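Local structure of odorant binding protein 4 (Chrysopa pallens, 6JPM) at residues A[51-62]-A[93-104]. The protein probably binds odorants, as a secreted member of the PBP/GOBP family of insect odorant-binding proteins. Numbering follows the deposited sequence.
Sequences LETMKIIKNGKL and DTGDKCEPAYNF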
loop_
_atom_site.group_PDB
_atom_site.type_symbol
_atom_site.label_atom_id
_atom_site.label_comp_id
_atom_site.label_asym_id
_atom_site.label_seq_id
_atom_site.Cartn_x
_atom_site.Cartn_y
_atom_site.Cartn_z
ATOM N N LEU A 51 -3.655 -2.193 -3.213
ATOM C CA LEU A 51 -4.300 -0.911 -2.946
ATOM C C LEU A 51 -5.687 -0.828 -3.572
ATOM O O LEU A 51 -6.554 -0.134 -3.041
ATOM C CB LEU A 51 -3.408 0.235 -3.422
ATOM C CG LEU A 51 -2.164 0.435 -2.556
ATOM C CD1 LEU A 51 -1.087 1.169 -3.337
ATOM C CD2 LEU A 51 -2.539 1.205 -1.259
ATOM N N GLU A 52 -5.934 -1.530 -4.679
ATOM C CA GLU A 52 -7.316 -1.653 -5.147
ATOM C C GLU A 52 -8.160 -2.434 -4.142
ATOM O O GLU A 52 -9.285 -2.041 -3.825
ATOM C CB GLU A 52 -7.370 -2.335 -6.514
ATOM C CG GLU A 52 -7.122 -1.403 -7.701
ATOM C CD GLU A 52 -7.324 -2.115 -9.034
ATOM O OE1 GLU A 52 -7.583 -3.340 -9.010
ATOM O OE2 GLU A 52 -7.218 -1.467 -10.098
ATOM N N THR A 53 -7.615 -3.527 -3.613
ATOM C CA THR A 53 -8.346 -4.324 -2.630
ATOM C C THR A 53 -8.627 -3.532 -1.363
ATOM O O THR A 53 -9.690 -3.696 -0.760
ATOM C CB THR A 53 -7.561 -5.592 -2.318
ATOM O OG1 THR A 53 -7.413 -6.337 -3.524
ATOM C CG2 THR A 53 -8.274 -6.451 -1.275
ATOM N N MET A 54 -7.709 -2.656 -0.956
ATOM C CA MET A 54 -7.969 -1.764 0.165
ATOM C C MET A 54 -8.905 -0.618 -0.192
ATOM O O MET A 54 -9.278 0.149 0.703
ATOM C CB MET A 54 -6.661 -1.180 0.700
ATOM C CG MET A 54 -5.713 -2.226 1.298
ATOM S SD MET A 54 -4.073 -1.506 1.572
ATOM C CE MET A 54 -4.362 -0.518 3.046
ATOM N N LYS A 55 -9.263 -0.470 -1.473
ATOM C CA LYS A 55 -10.094 0.606 -2.011
ATOM C C LYS A 55 -9.413 1.968 -1.946
ATOM O O LYS A 55 -10.062 2.986 -2.185
ATOM C CB LYS A 55 -11.461 0.660 -1.319
ATOM C CG LYS A 55 -12.317 -0.558 -1.649
ATOM C CD LYS A 55 -13.601 -0.595 -0.835
ATOM C CE LYS A 55 -13.337 -1.037 0.596
ATOM N NZ LYS A 55 -14.604 -1.379 1.299
ATOM N N ILE A 56 -8.115 2.008 -1.651
ATOM C CA ILE A 56 -7.351 3.253 -1.612
ATOM C C ILE A 56 -7.022 3.738 -3.024
ATOM O O ILE A 56 -6.953 4.945 -3.272
ATOM C CB ILE A 56 -6.079 3.034 -0.763
ATOM C CG1 ILE A 56 -6.468 2.719 0.691
ATOM C CG2 ILE A 56 -5.150 4.242 -0.827
ATOM C CD1 ILE A 56 -7.156 3.895 1.412
ATOM N N ILE A 57 -6.794 2.817 -3.961
ATOM C CA ILE A 57 -6.524 3.154 -5.356
ATOM C C ILE A 57 -7.696 2.683 -6.209
ATOM O O ILE A 57 -8.147 1.538 -6.089
ATOM C CB ILE A 57 -5.203 2.532 -5.851
ATOM C CG1 ILE A 57 -3.974 3.243 -5.259
ATOM C CG2 ILE A 57 -5.141 2.530 -7.367
ATOM C CD1 ILE A 57 -3.755 4.669 -5.758
ATOM N N LYS A 58 -8.187 3.562 -7.073
ATOM C CA LYS A 58 -9.289 3.216 -7.954
ATOM C C LYS A 58 -8.970 3.762 -9.334
ATOM O O LYS A 58 -8.756 4.970 -9.483
ATOM C CB LYS A 58 -10.608 3.787 -7.413
ATOM C CG LYS A 58 -11.834 3.421 -8.199
ATOM C CD LYS A 58 -13.091 3.851 -7.449
ATOM C CE LYS A 58 -13.034 5.326 -7.048
ATOM N NZ LYS A 58 -12.991 6.259 -8.217
ATOM N N ASN A 59 -8.916 2.884 -10.335
ATOM C CA ASN A 59 -8.568 3.286 -11.701
ATOM C C ASN A 59 -7.273 4.090 -11.714
ATOM O O ASN A 59 -7.173 5.127 -12.372
ATOM C CB ASN A 59 -9.692 4.087 -12.357
ATOM C CG ASN A 59 -10.992 3.313 -12.440
ATOM O OD1 ASN A 59 -11.967 3.658 -11.784
ATOM N ND2 ASN A 59 -11.011 2.279 -13.264
ATOM N N GLY A 60 -6.289 3.632 -10.951
ATOM C CA GLY A 60 -4.994 4.281 -10.978
ATOM C C GLY A 60 -4.926 5.608 -10.259
ATOM O O GLY A 60 -3.965 6.353 -10.451
ATOM N N LYS A 61 -5.911 5.924 -9.440
ATOM C CA LYS A 61 -5.923 7.227 -8.743
ATOM C C LYS A 61 -6.290 7.087 -7.266
ATOM O O LYS A 61 -7.152 6.347 -6.942
ATOM C CB LYS A 61 -6.859 8.204 -9.450
ATOM C CG LYS A 61 -6.932 9.598 -8.855
ATOM C CD LYS A 61 -7.904 10.477 -9.594
ATOM C CE LYS A 61 -7.763 11.943 -9.298
ATOM N NZ LYS A 61 -8.232 12.207 -7.936
ATOM N N LEU A 62 -5.595 7.830 -6.432
ATOM C CA LEU A 62 -5.842 7.858 -4.981
ATOM C C LEU A 62 -7.280 8.321 -4.726
ATOM O O LEU A 62 -7.672 9.322 -5.251
ATOM C CB LEU A 62 -4.812 8.773 -4.330
ATOM C CG LEU A 62 -4.935 8.919 -2.825
ATOM C CD1 LEU A 62 -4.845 7.572 -2.139
ATOM C CD2 LEU A 62 -3.869 9.853 -2.293
ATOM N N ASP A 93 0.684 9.373 -7.093
ATOM C CA ASP A 93 0.010 8.340 -7.883
ATOM C C ASP A 93 0.077 8.685 -9.378
ATOM O O ASP A 93 -0.928 8.957 -10.040
ATOM C CB ASP A 93 -1.427 8.164 -7.403
ATOM C CG ASP A 93 -2.227 9.468 -7.420
ATOM O OD1 ASP A 93 -1.618 10.559 -7.479
ATOM O OD2 ASP A 93 -3.470 9.396 -7.361
ATOM N N THR A 94 1.297 8.634 -9.898
ATOM C CA THR A 94 1.582 9.003 -11.296
ATOM C C THR A 94 1.889 7.798 -12.178
ATOM O O THR A 94 2.295 6.782 -11.683
ATOM C CB THR A 94 2.709 10.037 -11.375
ATOM O OG1 THR A 94 3.922 9.421 -10.977
ATOM C CG2 THR A 94 2.451 11.247 -10.515
ATOM N N GLY A 95 1.705 7.984 -13.469
ATOM C CA GLY A 95 2.003 6.964 -14.476
ATOM C C GLY A 95 0.793 6.258 -15.037
ATOM O O GLY A 95 -0.291 6.711 -14.884
ATOM N N ASP A 96 1.060 5.138 -15.662
ATOM C CA ASP A 96 0.050 4.347 -16.389
ATOM C C ASP A 96 -0.181 2.984 -15.746
ATOM O O ASP A 96 0.730 2.414 -15.227
ATOM C CB ASP A 96 0.525 4.195 -17.832
ATOM C CG ASP A 96 -0.360 3.393 -18.768
ATOM O OD1 ASP A 96 -1.584 3.526 -18.712
ATOM O OD2 ASP A 96 0.204 2.671 -19.566
ATOM N N LYS A 97 -1.409 2.519 -15.817
ATOM C CA LYS A 97 -1.811 1.169 -15.357
ATOM C C LYS A 97 -1.423 0.871 -13.904
ATOM O O LYS A 97 -2.004 1.419 -13.085
ATOM C CB LYS A 97 -1.344 0.125 -16.369
ATOM C CG LYS A 97 -2.297 -0.105 -17.525
ATOM C CD LYS A 97 -1.674 -0.026 -18.859
ATOM C CE LYS A 97 -0.978 -1.294 -19.284
ATOM N NZ LYS A 97 -0.512 -1.255 -20.691
ATOM N N CYS A 98 -0.452 0.005 -13.649
ATOM C CA CYS A 98 -0.111 -0.365 -12.252
ATOM C C CYS A 98 0.873 0.643 -11.646
ATOM O O CYS A 98 1.052 0.619 -10.462
ATOM C CB CYS A 98 0.448 -1.784 -12.144
ATOM S SG CYS A 98 -0.671 -3.100 -12.668
ATOM N N GLU A 99 1.468 1.493 -12.470
ATOM C CA GLU A 99 2.481 2.468 -12.001
ATOM C C GLU A 99 1.980 3.390 -10.881
ATOM O O GLU A 99 2.694 3.575 -9.987
ATOM C CB GLU A 99 3.105 3.262 -13.138
ATOM C CG GLU A 99 3.894 2.439 -14.113
ATOM C CD GLU A 99 4.211 3.142 -15.420
ATOM O OE1 GLU A 99 3.744 4.196 -15.647
ATOM O OE2 GLU A 99 4.908 2.584 -16.195
ATOM N N PRO A 100 0.790 4.000 -10.948
ATOM C CA PRO A 100 0.352 4.888 -9.900
ATOM C C PRO A 100 0.337 4.239 -8.508
ATOM O O PRO A 100 0.799 4.825 -7.648
ATOM C CB PRO A 100 -1.022 5.353 -10.362
ATOM C CG PRO A 100 -1.001 5.137 -11.828
ATOM C CD PRO A 100 -0.134 3.925 -12.040
ATOM N N ALA A 101 -0.221 3.046 -8.377
ATOM C CA ALA A 101 -0.239 2.432 -7.049
ATOM C C ALA A 101 1.169 2.090 -6.570
ATOM O O ALA A 101 1.492 2.268 -5.388
ATOM C CB ALA A 101 -1.116 1.188 -7.043
ATOM N N TYR A 102 2.010 1.592 -7.472
ATOM C CA TYR A 102 3.396 1.298 -7.124
ATOM C C TYR A 102 4.132 2.566 -6.703
ATOM O O TYR A 102 4.804 2.594 -5.668
ATOM C CB TYR A 102 4.087 0.663 -8.324
ATOM C CG TYR A 102 5.572 0.494 -8.201
ATOM C CD1 TYR A 102 6.117 -0.612 -7.534
ATOM C CD2 TYR A 102 6.441 1.394 -8.802
ATOM C CE1 TYR A 102 7.500 -0.791 -7.455
ATOM C CE2 TYR A 102 7.817 1.229 -8.721
ATOM C CZ TYR A 102 8.339 0.138 -8.042
ATOM O OH TYR A 102 9.706 -0.021 -7.971
ATOM N N ASN A 103 4.006 3.638 -7.498
ATOM C CA ASN A 103 4.690 4.884 -7.157
ATOM C C ASN A 103 4.163 5.470 -5.856
ATOM O O ASN A 103 4.938 5.974 -5.040
ATOM C CB ASN A 103 4.540 5.899 -8.295
ATOM C CG ASN A 103 5.415 5.563 -9.481
ATOM O OD1 ASN A 103 6.508 5.010 -9.314
ATOM N ND2 ASN A 103 4.932 5.871 -10.691
ATOM N N PHE A 104 2.844 5.447 -5.667
ATOM C CA PHE A 104 2.250 5.848 -4.396
ATOM C C PHE A 104 2.825 5.033 -3.238
ATOM O O PHE A 104 3.184 5.593 -2.199
ATOM C CB PHE A 104 0.726 5.683 -4.474
ATOM C CG PHE A 104 -0.008 6.046 -3.200
ATOM C CD1 PHE A 104 0.006 7.354 -2.710
ATOM C CD2 PHE A 104 -0.739 5.088 -2.509
ATOM C CE1 PHE A 104 -0.689 7.700 -1.540
ATOM C CE2 PHE A 104 -1.423 5.414 -1.343
ATOM C CZ PHE A 104 -1.393 6.728 -0.856
HETATM O O HOH W 1 -3.350 8.953 -10.967
#
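Phe104 reaches from its helix into a cluster made by Leu51, Ile56, Ile57 and Leu62. With CG anti to the backbone N (chi1 179°), CB and CG carry the ring across to 51-62 without themselves touching it. Leu51 CD1 meets the ring edge at Phe104 CD2, 4.0 Å away. Separately, Phe104 CE2 comes 3.9 Å from Ile56 CG2, the two side chains crossing at about a right angle. At the far end CZ lies 3.8 Å from Leu62 CD1, and the other leucine methyl, CD2, is 3.9 Å from Phe104 CE1. One turn back, Ala101 CB packs 3.7 Å from Leu51 CD1 and 3.9 Å from Ile57 CG1.

Beside these apolar contacts, Leu62 N donates an almost straight bond (176°) to Asp93 OD2 at 2.8 Å, approaching on the anti side of the carboxylate. Were Asp93 replaced by an alanine, the N-H of Leu62 would probably lose this acceptor and the hairpin one of its ties to the loop leading into helix 99-111. A water also bridges Gly60 O and Asp93 O.

The short antiparallel hairpin, closed by a type I' turn over Lys58-Lys61, lies against helix 99-111 and the loop before it. The Cys45-Cys98 disulfide links that region to helix 41-53, while Ile56 and Leu62 also touch Val67 of helix 64-70.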